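Local coordinates for uncharacterized protein (PDB 5TGF) that is probably a calcium-binding serine hydrolase of the beta-lactamase family, whose natural substrate is not established, at residues Leu77-Pro82 with Pro231-Thr236; Ser15-Trp20 with Gly304-His309. All coordinates share one frame; numbering follows the deposited sequence.

Contact 1: Leu77-Pro82 with Pro231-Thr236; sequences LSWDDP and PETVQT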
loop_
_atom_site.group_PDB
_atom_site.type_symbol
_atom_site.label_atom_id
_atom_site.label_comp_id
_atom_site.label_asym_id
_atom_site.label_seq_id
_atom_site.Cartn_x
_atom_site.Cartn_y
_atom_site.Cartn_z
ATOM N N LEU A 77 -8.435 -19.398 5.648
ATOM C CA LEU A 77 -7.758 -18.203 6.208
ATOM C C LEU A 77 -8.751 -17.071 6.361
ATOM O O LEU A 77 -9.574 -16.830 5.466
ATOM C CB LEU A 77 -6.608 -17.764 5.293
ATOM C CG LEU A 77 -5.764 -16.618 5.860
ATOM C CD1 LEU A 77 -4.996 -17.054 7.116
ATOM C CD2 LEU A 77 -4.803 -16.147 4.783
ATOM N N SER A 78 -8.730 -16.420 7.519
ATOM C CA SER A 78 -9.678 -15.360 7.824
ATOM C C SER A 78 -8.973 -14.183 8.509
ATOM O O SER A 78 -7.978 -14.362 9.184
ATOM C CB SER A 78 -10.803 -15.898 8.707
ATOM O OG SER A 78 -11.328 -14.892 9.571
ATOM N N TRP A 79 -9.545 -12.993 8.368
ATOM C CA TRP A 79 -8.956 -11.780 8.927
ATOM C C TRP A 79 -8.806 -11.843 10.437
ATOM O O TRP A 79 -7.932 -11.183 11.012
ATOM C CB TRP A 79 -9.822 -10.578 8.572
ATOM C CG TRP A 79 -9.960 -10.372 7.082
ATOM C CD1 TRP A 79 -11.102 -10.457 6.362
ATOM C CD2 TRP A 79 -8.891 -10.150 6.127
ATOM N NE1 TRP A 79 -10.829 -10.216 5.023
ATOM C CE2 TRP A 79 -9.477 -10.058 4.857
ATOM C CE3 TRP A 79 -7.506 -10.058 6.232
ATOM C CZ2 TRP A 79 -8.736 -9.797 3.700
ATOM C CZ3 TRP A 79 -6.749 -9.800 5.080
ATOM C CH2 TRP A 79 -7.375 -9.664 3.821
ATOM N N ASP A 80 -9.666 -12.621 11.097
ATOM C CA ASP A 80 -9.611 -12.750 12.543
ATOM C C ASP A 80 -8.825 -13.968 13.041
ATOM O O ASP A 80 -8.747 -14.188 14.244
ATOM C CB ASP A 80 -11.033 -12.745 13.082
ATOM C CG ASP A 80 -11.781 -11.451 12.729
ATOM O OD1 ASP A 80 -11.218 -10.352 12.916
ATOM O OD2 ASP A 80 -12.919 -11.525 12.221
ATOM N N ASP A 81 -8.125 -14.662 12.145
ATOM C CA ASP A 81 -7.279 -15.772 12.550
ATOM C C ASP A 81 -6.003 -15.310 13.288
ATOM O O ASP A 81 -5.345 -14.340 12.881
ATOM C CB ASP A 81 -6.863 -16.607 11.356
ATOM C CG ASP A 81 -7.991 -17.479 10.797
ATOM O OD1 ASP A 81 -9.092 -17.484 11.348
ATOM O OD2 ASP A 81 -7.761 -18.133 9.764
ATOM N N PRO A 82 -5.625 -16.023 14.346
ATOM C CA PRO A 82 -4.325 -15.761 14.973
ATOM C C PRO A 82 -3.187 -16.399 14.226
ATOM O O PRO A 82 -3.360 -17.442 13.571
ATOM C CB PRO A 82 -4.446 -16.391 16.369
ATOM C CG PRO A 82 -5.654 -17.253 16.342
ATOM C CD PRO A 82 -6.350 -17.130 15.004
ATOM N N PRO A 231 -16.595 -8.633 -3.065
ATOM C CA PRO A 231 -16.952 -7.283 -2.643
ATOM C C PRO A 231 -16.752 -7.056 -1.165
ATOM O O PRO A 231 -16.242 -5.987 -0.771
ATOM C CB PRO A 231 -18.445 -7.177 -2.997
ATOM C CG PRO A 231 -18.657 -8.177 -4.071
ATOM C CD PRO A 231 -17.715 -9.305 -3.766
ATOM N N GLU A 232 -17.081 -8.058 -0.343
ATOM C CA GLU A 232 -16.901 -7.924 1.105
ATOM C C GLU A 232 -15.440 -7.778 1.523
ATOM O O GLU A 232 -15.127 -7.149 2.524
ATOM C CB GLU A 232 -17.528 -9.096 1.872
ATOM C CG GLU A 232 -17.075 -10.469 1.426
ATOM C CD GLU A 232 -18.009 -11.094 0.383
ATOM O OE1 GLU A 232 -18.646 -10.344 -0.414
ATOM O OE2 GLU A 232 -18.055 -12.345 0.349
ATOM N N THR A 233 -14.558 -8.406 0.768
ATOM C CA THR A 233 -13.120 -8.368 1.044
ATOM C C THR A 233 -12.571 -6.966 0.780
ATOM O O THR A 233 -11.878 -6.414 1.628
ATOM C CB THR A 233 -12.428 -9.417 0.203
ATOM O OG1 THR A 233 -12.957 -10.704 0.570
ATOM C CG2 THR A 233 -10.887 -9.364 0.389
ATOM N N VAL A 234 -12.956 -6.383 -0.350
ATOM C CA VAL A 234 -12.580 -4.998 -0.643
ATOM C C VAL A 234 -13.104 -4.042 0.441
ATOM O O VAL A 234 -12.371 -3.124 0.884
ATOM C CB VAL A 234 -13.023 -4.547 -2.050
ATOM C CG1 VAL A 234 -12.547 -3.130 -2.307
ATOM C CG2 VAL A 234 -12.480 -5.486 -3.124
ATOM N N GLN A 235 -14.356 -4.238 0.879
ATOM C CA GLN A 235 -14.920 -3.407 1.934
ATOM C C GLN A 235 -14.142 -3.521 3.252
ATOM O O GLN A 235 -13.829 -2.505 3.898
ATOM C CB GLN A 235 -16.401 -3.702 2.152
ATOM C CG GLN A 235 -17.280 -3.195 1.022
ATOM C CD GLN A 235 -17.102 -1.695 0.769
ATOM O OE1 GLN A 235 -16.540 -1.283 -0.255
ATOM N NE2 GLN A 235 -17.531 -0.875 1.731
ATOM N N THR A 236 -13.766 -4.739 3.604
ATOM C CA THR A 236 -12.986 -4.991 4.828
ATOM C C THR A 236 -11.585 -4.348 4.719
ATOM O O THR A 236 -11.105 -3.778 5.692
ATOM C CB THR A 236 -12.864 -6.500 5.108
ATOM O OG1 THR A 236 -14.180 -7.015 5.423
ATOM C CG2 THR A 236 -11.921 -6.783 6.290
HETATM O O HOH W 1 -13.032 -11.050 3.328
#
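In the helical part of this beta-lactamase-type fold, the loop that follows helix 60-74 meets helix 231-238 through one tryptophan, W79, and two threonines a helical turn apart, T233 and T236. The methyl CG2 of T236 lies over one face of the pyrrole ring, 4.0 Å from its centroid and 21° off the normal, a CH-pi contact. CG2 of T233 comes to the ring edge in the indole plane, 4.0 Å from CZ2 of W79. In T233 and T236 alike, chi1 (-61° and -66°) sets CG2 anti to the backbone N, and it is this methyl that meets the indole.

Water joins the polar edge of the indole to the helix. NE1 of W79 donates to water 1 at 2.9 Å, and the same water donates to OG1 of T233 at 2.8 Å. OG1 of T233 is also hydrogen-bonded to OD1 of D73, near the end of helix 60-74, so T233 ties the loop and the preceding helix to 231-238.

W79 projects from a type I beta turn, S78 to D81, closed by D81 N to S78 O at 3.0 Å. Within it OG of S78 accepts from N of D80 at 3.2 Å, making an ST turn, while OD2 of D81 is met by N of S78 from above the carboxylate plane. Salt bridges join D80 to R101 and D81 to K85. The indole also packs on I68 and V72 of helix 60-74; L77, two residues before W79, belongs with V72 and T75 to a calcium site observed for this protein, although this chain carries no calcium.

Contact 2: Ser15-Trp20 with Gly304-His309; sequences SIISSW and GFFIAH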
loop_
_atom_site.group_PDB
_atom_site.type_symbol
_atom_site.label_atom_id
_atom_site.label_comp_id
_atom_site.label_asym_id
_atom_site.label_seq_id
_atom_site.Cartn_x
_atom_site.Cartn_y
_atom_site.Cartn_z
ATOM N N SER A 15 1.453 21.641 -13.900
ATOM C CA SER A 15 2.424 22.648 -13.471
ATOM C C SER A 15 3.154 22.151 -12.250
ATOM O O SER A 15 4.356 22.351 -12.114
ATOM C CB SER A 15 1.768 24.000 -13.147
ATOM O OG SER A 15 1.365 24.663 -14.326
ATOM N N ILE A 16 2.421 21.515 -11.348
ATOM C CA ILE A 16 3.041 21.045 -10.104
ATOM C C ILE A 16 4.052 19.932 -10.415
ATOM O O ILE A 16 5.165 19.950 -9.922
ATOM C CB ILE A 16 1.988 20.551 -9.100
ATOM C CG1 ILE A 16 1.148 21.738 -8.601
ATOM C CG2 ILE A 16 2.661 19.829 -7.928
ATOM C CD1 ILE A 16 -0.106 21.333 -7.819
ATOM N N ILE A 17 3.665 18.983 -11.246
ATOM C CA ILE A 17 4.572 17.880 -11.569
ATOM C C ILE A 17 5.806 18.388 -12.359
ATOM O O ILE A 17 6.937 17.992 -12.085
ATOM C CB ILE A 17 3.851 16.763 -12.348
ATOM C CG1 ILE A 17 2.716 16.186 -11.499
ATOM C CG2 ILE A 17 4.815 15.672 -12.752
ATOM C CD1 ILE A 17 1.795 15.229 -12.219
ATOM N N SER A 18 5.585 19.306 -13.295
ATOM C CA SER A 18 6.689 19.847 -14.092
ATOM C C SER A 18 7.691 20.578 -13.214
ATOM O O SER A 18 8.910 20.460 -13.422
ATOM C CB SER A 18 6.156 20.774 -15.203
ATOM O OG SER A 18 5.355 20.043 -16.108
ATOM N N SER A 19 7.191 21.311 -12.224
ATOM C CA SER A 19 8.070 22.004 -11.290
ATOM C C SER A 19 8.930 21.029 -10.486
ATOM O O SER A 19 10.082 21.333 -10.174
ATOM C CB SER A 19 7.257 22.878 -10.316
ATOM O OG SER A 19 6.702 22.082 -9.273
ATOM N N TRP A 20 8.379 19.885 -10.088
ATOM C CA TRP A 20 9.229 18.845 -9.466
ATOM C C TRP A 20 10.338 18.350 -10.423
ATOM O O TRP A 20 11.458 18.100 -10.007
ATOM C CB TRP A 20 8.438 17.643 -8.994
ATOM C CG TRP A 20 7.361 17.937 -7.978
ATOM C CD1 TRP A 20 7.328 18.977 -7.073
ATOM C CD2 TRP A 20 6.171 17.163 -7.757
ATOM N NE1 TRP A 20 6.174 18.889 -6.306
ATOM C CE2 TRP A 20 5.450 17.788 -6.720
ATOM C CE3 TRP A 20 5.668 15.977 -8.311
ATOM C CZ2 TRP A 20 4.259 17.255 -6.214
ATOM C CZ3 TRP A 20 4.444 15.474 -7.836
ATOM C CH2 TRP A 20 3.734 16.143 -6.836
ATOM N N GLY A 304 -6.346 7.314 -9.455
ATOM C CA GLY A 304 -5.140 7.753 -10.101
ATOM C C GLY A 304 -3.858 7.179 -9.515
ATOM O O GLY A 304 -3.806 6.680 -8.361
ATOM N N PHE A 305 -2.777 7.402 -10.234
ATOM C CA PHE A 305 -1.480 6.924 -9.769
ATOM C C PHE A 305 -0.425 7.837 -10.344
ATOM O O PHE A 305 -0.389 8.064 -11.566
ATOM C CB PHE A 305 -1.259 5.484 -10.198
ATOM C CG PHE A 305 0.042 4.885 -9.708
ATOM C CD1 PHE A 305 0.461 5.083 -8.394
ATOM C CD2 PHE A 305 0.745 3.994 -10.495
ATOM C CE1 PHE A 305 1.599 4.476 -7.895
ATOM C CE2 PHE A 305 1.895 3.392 -10.021
ATOM C CZ PHE A 305 2.341 3.646 -8.726
ATOM N N PHE A 306 0.413 8.391 -9.472
ATOM C CA PHE A 306 1.666 9.032 -9.891
ATOM C C PHE A 306 2.827 8.110 -9.518
ATOM O O PHE A 306 2.986 7.704 -8.327
ATOM C CB PHE A 306 1.823 10.393 -9.197
ATOM C CG PHE A 306 3.167 11.035 -9.374
ATOM C CD1 PHE A 306 3.520 11.650 -10.585
ATOM C CD2 PHE A 306 4.061 11.106 -8.323
ATOM C CE1 PHE A 306 4.750 12.296 -10.717
ATOM C CE2 PHE A 306 5.281 11.720 -8.460
ATOM C CZ PHE A 306 5.641 12.296 -9.673
ATOM N N ILE A 307 3.659 7.787 -10.518
ATOM C CA ILE A 307 4.810 6.905 -10.309
ATOM C C ILE A 307 6.113 7.661 -10.612
ATOM O O ILE A 307 6.229 8.407 -11.599
ATOM C CB ILE A 307 4.701 5.601 -11.112
ATOM C CG1 ILE A 307 5.696 4.562 -10.615
ATOM C CG2 ILE A 307 4.844 5.853 -12.605
ATOM C CD1 ILE A 307 5.530 3.204 -11.309
ATOM N N ALA A 308 7.074 7.510 -9.704
ATOM C CA ALA A 308 8.333 8.175 -9.737
ATOM C C ALA A 308 9.171 7.687 -8.554
ATOM O O ALA A 308 8.640 7.023 -7.658
ATOM C CB ALA A 308 8.148 9.686 -9.662
ATOM N N HIS A 309 10.455 8.018 -8.568
ATOM C CA HIS A 309 11.373 7.655 -7.476
ATOM C C HIS A 309 12.288 8.851 -7.221
ATOM O O HIS A 309 13.092 9.236 -8.057
ATOM C CB HIS A 309 12.179 6.386 -7.781
ATOM C CG HIS A 309 12.898 5.825 -6.588
ATOM N ND1 HIS A 309 13.848 6.542 -5.882
ATOM C CD2 HIS A 309 12.750 4.655 -5.925
ATOM C CE1 HIS A 309 14.257 5.822 -4.844
ATOM N NE2 HIS A 309 13.593 4.688 -4.839
#
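W20 of helix 11-22 points the edge of its six-membered ring at the face of F306 from strand 302-307, an offset edge-to-face pair with centroids 5.5 Å apart and planes at 62°. The CE3-CZ3 edge of W20 does the touching: CZ3 stands above the phenyl ring, displaced toward the rim, and both atoms lie 3.9 Å from CZ of F306. F306 reaches outward from the strand with CG anti to its backbone N (chi1 170°), which brings the far end of the ring up to the helix. About one helical turn earlier, I17 adds its branch methyl CG2 at 3.9 Å from CE1 of F306; the two side chains run past one another in opposite directions. Within the helix, O of I16 and CA of I17 lie over one indole face, offset toward the rim. O of I16 accepts hydrogen bonds from N of W20 and, at 2.7 Å, from OG of S19. L329 of helix 328-337 touches both rings, and I31 of strand 28-35 touches I17 and F306. Such an apolar layer, with N- and C-terminal helices packed on an antiparallel sheet, is characteristic of serine beta-lactamases and penicillin-binding proteins.

How the contacts relate
The two contacts lie on opposite sides of the chain's centre, with their own centres about 33 Å apart and their nearest atoms about 14 Å apart; they share no residue and do not touch. Contact 2 brings the N-terminal helix, 11-22, against strand 302-307, the last strand in sequence of the six-stranded sheet. Both segments of contact 1 fall in the sequence between those of contact 2. Chain order is therefore 15-20, 77-82, 231-236, 304-309. Contact 2 thus belongs to the sheet region built from both ends of the sequence, and contact 1 to the helical region inserted between them, the usual two-part layout of the beta-lactamase family.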